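Local coordinates for response regulator receiver modulated diguanylate cyclase with PAS/PAC sensor (Desulfovibrio desulfuricans subsp. desulfuricans str., PDB 3CG0), which makes the second messenger cyclic di-GMP through its cyclase domain, probably under control of the phosphorylatable signal receiver domain seen here, at the interface of chains A and B. Sequence-based numbering; all coordinates share one arbitrary frame. Chains: chain A/B, Response regulator receiver modulated diguanylate cyclase with PAS/PAC sensor.

Contact 1: the interface of chains A and B. Residues chain A 106-107, 121-122, 125; chain B 57, 85-86.
B:Ile86 reaches from its strand into a notch of chain A formed by A:Phe106, A:Gly107 and helix 115-131. From CB the side chain forks. Its CG2 methyl passes alongside the carbonyl oxygen of A:Gly107 at 4.0 Å; the glycine adds no side chain of its own here. On the longer branch, CG1 lies 3.9 Å from CD2 of the A:Phe106 ring, the two side chains running side by side in the same direction. The terminal CD1 ends against the helix backbone, 3.8 Å from the carbonyl oxygen of A:Ser121, and also comes near CG1 of A:Ile122, whose side chain it meets at about a right angle. A:Phe106 extends with CG anti to the backbone N (chi1 173°), which carries its ring toward the helix; there, within chain A, CB of A:Ala125 sits 3.6 Å above one ring face, toward the rim. The same methyl also touches B:Ile57, whose CD1 lies 3.7 Å from A:Ala125 CB; alanine's small size suits a helix this close to the strands. B:Ile57 CG2 packs 3.9 Å from A:Ile122 CG2. Beside this apolar packing, A:Phe106 N donates a 2.8 Å hydrogen bond to B:Ile85 O, almost in line with the carbonyl (172°). Strand 107-111 of chain A thus adds in parallel to strand 85-90 of chain B, pairing A:Gly107 with B:Ile86, and helix 115-131 of chain A packs against a face of the sheet that the strand extends.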
# COMPACT_ATOMS: atom_id res chain seq x y z
N PHE A 106 -9.74 -11.12 -12.03
CA PHE A 106 -10.68 -10.22 -12.66
C PHE A 106 -10.27 -8.76 -12.41
O PHE A 106 -10.40 -7.91 -13.29
CB PHE A 106 -12.11 -10.47 -12.17
CG PHE A 106 -13.11 -9.45 -12.66
CD1 PHE A 106 -13.60 -9.51 -13.97
CD2 PHE A 106 -13.53 -8.40 -11.83
CE1 PHE A 106 -14.51 -8.55 -14.43
CE2 PHE A 106 -14.43 -7.44 -12.28
CZ PHE A 106 -14.92 -7.51 -13.59
N GLY A 107 -9.76 -8.48 -11.22
CA GLY A 107 -9.35 -7.14 -10.88
C GLY A 107 -8.98 -7.02 -9.42
O GLY A 107 -8.78 -8.03 -8.74
N SER A 121 -18.60 -5.53 -9.19
CA SER A 121 -17.43 -6.31 -9.65
C SER A 121 -17.67 -7.80 -9.62
O SER A 121 -17.18 -8.52 -10.48
CB SER A 121 -16.21 -6.00 -8.79
OG SER A 121 -16.18 -4.63 -8.44
N ILE A 122 -18.42 -8.27 -8.62
CA ILE A 122 -18.71 -9.70 -8.52
C ILE A 122 -19.63 -10.14 -9.66
O ILE A 122 -19.29 -11.08 -10.38
CB ILE A 122 -19.29 -10.08 -7.13
CG1 ILE A 122 -18.21 -9.96 -6.06
CG2 ILE A 122 -19.82 -11.50 -7.14
CD1 ILE A 122 -18.68 -10.34 -4.68
N ALA A 125 -17.87 -10.24 -12.88
CA ALA A 125 -16.85 -11.29 -12.91
C ALA A 125 -17.42 -12.69 -13.17
O ALA A 125 -16.80 -13.49 -13.88
CB ALA A 125 -16.05 -11.29 -11.64
N ILE B 57 -17.33 -17.42 -6.89
CA ILE B 57 -16.23 -16.46 -6.92
C ILE B 57 -15.38 -16.50 -5.64
O ILE B 57 -15.91 -16.74 -4.56
CB ILE B 57 -16.77 -15.03 -7.25
CG1 ILE B 57 -15.63 -14.11 -7.68
CG2 ILE B 57 -17.62 -14.48 -6.11
CD1 ILE B 57 -16.12 -12.85 -8.31
N ILE B 85 -11.13 -14.83 -9.69
CA ILE B 85 -10.57 -14.28 -8.46
C ILE B 85 -10.66 -12.74 -8.51
O ILE B 85 -10.41 -12.14 -9.55
CB ILE B 85 -9.10 -14.80 -8.22
CG1 ILE B 85 -9.08 -15.94 -7.19
CG2 ILE B 85 -8.18 -13.71 -7.67
CD1 ILE B 85 -9.62 -17.25 -7.66
N ILE B 86 -11.07 -12.13 -7.40
CA ILE B 86 -10.90 -10.70 -7.19
C ILE B 86 -9.93 -10.52 -6.03
O ILE B 86 -10.12 -11.11 -4.96
CB ILE B 86 -12.22 -10.00 -6.94
CG1 ILE B 86 -13.03 -9.92 -8.23
CG2 ILE B 86 -12.02 -8.57 -6.38
CD1 ILE B 86 -14.49 -9.64 -7.99

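Contact 2: the interface of chains A and B. Residues chain A 109, 118, 122; chain B 25, 28-29, 59, 86.
The flat carboxamide of B:Gln28 borders A:Leu118, whose CD2 methyl lies off the amide plane and beyond the oxygen rim, 4.0 Å from OE1, and not over the face. The aliphatic CB of B:Gln28 borders the same methyl, so a residue with a polar end and a hydrocarbon stem suits this margin of an apolar patch. The patch belongs to the alternating beta/alpha fold of response regulator receiver domains, in which the first and last helices cover one face of the central parallel sheet; here the last helix, 115-131, comes from chain A and the first, 19-31, from chain B.

A:Leu118 is the wedge between that first helix and the sheet. A chi1 of -175° turns its branch point away from its backbone nitrogen and out toward chain B. CD2 meets the helix, 3.8 Å from CD2 of B:Leu29 and 3.9 Å from CD2 of B:Leu25. CD1 reaches the strand residue B:Leu59, 3.8 Å from its CD2, and also borders B:Leu25. The B:Leu29 side chain runs at about a right angle to that of A:Leu118, whereas B:Leu25 and B:Leu59 meet it at a slant. Branched leucines suit this place because their two methyls can make apolar contact with helix and strand at once.

One helical turn on, A:Ile122 offers its long branch: CD1 lies 3.6 Å from CD2 of B:Leu29 and 4.0 Å from CD1 of B:Leu59, crossing both side chains nearly perpendicularly. On the sheet itself, A:Leu109 of strand 107-111 sets its CD1 3.8 Å from the CG2 methyl of B:Ile86, a beta-branched residue well suited to a strand.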
# COMPACT_ATOMS: atom_id res chain seq x y z
N LEU A 109 -9.60 -4.63 -5.73
CA LEU A 109 -10.41 -3.68 -4.97
C LEU A 109 -9.67 -3.31 -3.71
O LEU A 109 -9.27 -4.17 -2.93
CB LEU A 109 -11.79 -4.27 -4.62
CG LEU A 109 -12.74 -4.54 -5.78
CD1 LEU A 109 -13.91 -5.38 -5.33
CD2 LEU A 109 -13.24 -3.24 -6.44
N LEU A 118 -18.24 -3.50 -4.66
CA LEU A 118 -18.07 -4.93 -4.41
C LEU A 118 -19.08 -5.76 -5.19
O LEU A 118 -18.72 -6.71 -5.87
CB LEU A 118 -18.18 -5.20 -2.89
CG LEU A 118 -17.93 -6.59 -2.30
CD1 LEU A 118 -16.49 -7.04 -2.52
CD2 LEU A 118 -18.24 -6.57 -0.83
N ILE A 122 -18.42 -8.27 -8.62
CA ILE A 122 -18.71 -9.70 -8.52
C ILE A 122 -19.63 -10.14 -9.66
O ILE A 122 -19.29 -11.08 -10.38
CB ILE A 122 -19.29 -10.08 -7.13
CG1 ILE A 122 -18.21 -9.96 -6.06
CG2 ILE A 122 -19.82 -11.50 -7.14
CD1 ILE A 122 -18.68 -10.34 -4.68
N LEU B 25 -16.50 -7.83 5.22
CA LEU B 25 -16.82 -8.33 3.88
C LEU B 25 -18.00 -9.28 3.89
O LEU B 25 -18.86 -9.20 3.03
CB LEU B 25 -15.61 -8.99 3.24
CG LEU B 25 -14.66 -8.00 2.58
CD1 LEU B 25 -13.23 -8.51 2.62
CD2 LEU B 25 -15.12 -7.69 1.16
N GLN B 28 -21.14 -7.30 4.53
CA GLN B 28 -21.43 -6.52 3.30
C GLN B 28 -22.09 -7.37 2.22
O GLN B 28 -23.19 -7.06 1.76
CB GLN B 28 -20.16 -5.85 2.75
CG GLN B 28 -19.84 -4.51 3.39
CD GLN B 28 -18.54 -3.87 2.91
OE1 GLN B 28 -17.57 -4.56 2.58
NE2 GLN B 28 -18.51 -2.54 2.89
N LEU B 29 -21.44 -8.46 1.84
CA LEU B 29 -22.00 -9.43 0.90
C LEU B 29 -23.39 -9.92 1.28
O LEU B 29 -24.29 -9.95 0.44
CB LEU B 29 -21.06 -10.62 0.75
CG LEU B 29 -19.72 -10.28 0.09
CD1 LEU B 29 -18.75 -11.41 0.23
CD2 LEU B 29 -19.94 -9.93 -1.35
N LEU B 59 -12.78 -14.16 -3.27
CA LEU B 59 -12.22 -12.87 -2.90
C LEU B 59 -10.98 -13.13 -2.05
O LEU B 59 -11.07 -13.70 -0.96
CB LEU B 59 -13.27 -12.06 -2.12
CG LEU B 59 -14.21 -11.05 -2.80
CD1 LEU B 59 -14.91 -11.55 -4.09
CD2 LEU B 59 -15.24 -10.58 -1.78
N ILE B 86 -11.07 -12.13 -7.40
CA ILE B 86 -10.90 -10.70 -7.19
C ILE B 86 -9.93 -10.52 -6.03
O ILE B 86 -10.12 -11.11 -4.96
CB ILE B 86 -12.22 -10.00 -6.94
CG1 ILE B 86 -13.03 -9.92 -8.23
CG2 ILE B 86 -12.02 -8.57 -6.38
CD1 ILE B 86 -14.49 -9.64 -7.99

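Contact 1 and contact 2 are neighbouring parts of one continuous surface, the centres of their C-alpha atoms about 8 Å apart. A:Ile122 and B:Ile86 belong to both, and both draw on strands 57-61 and 85-90 of chain B and on strand 107-111 and helix 115-131 of chain A. Contact 1 adds the chain A strand beside strand 85-90, while contact 2 carries the packing across to helix 19-31. Together they show an exchange of C-terminal segments, repeated by the two-fold symmetry, so each receiver unit is built from both chains. The full-length cyclase may or may not adopt this alternate fold.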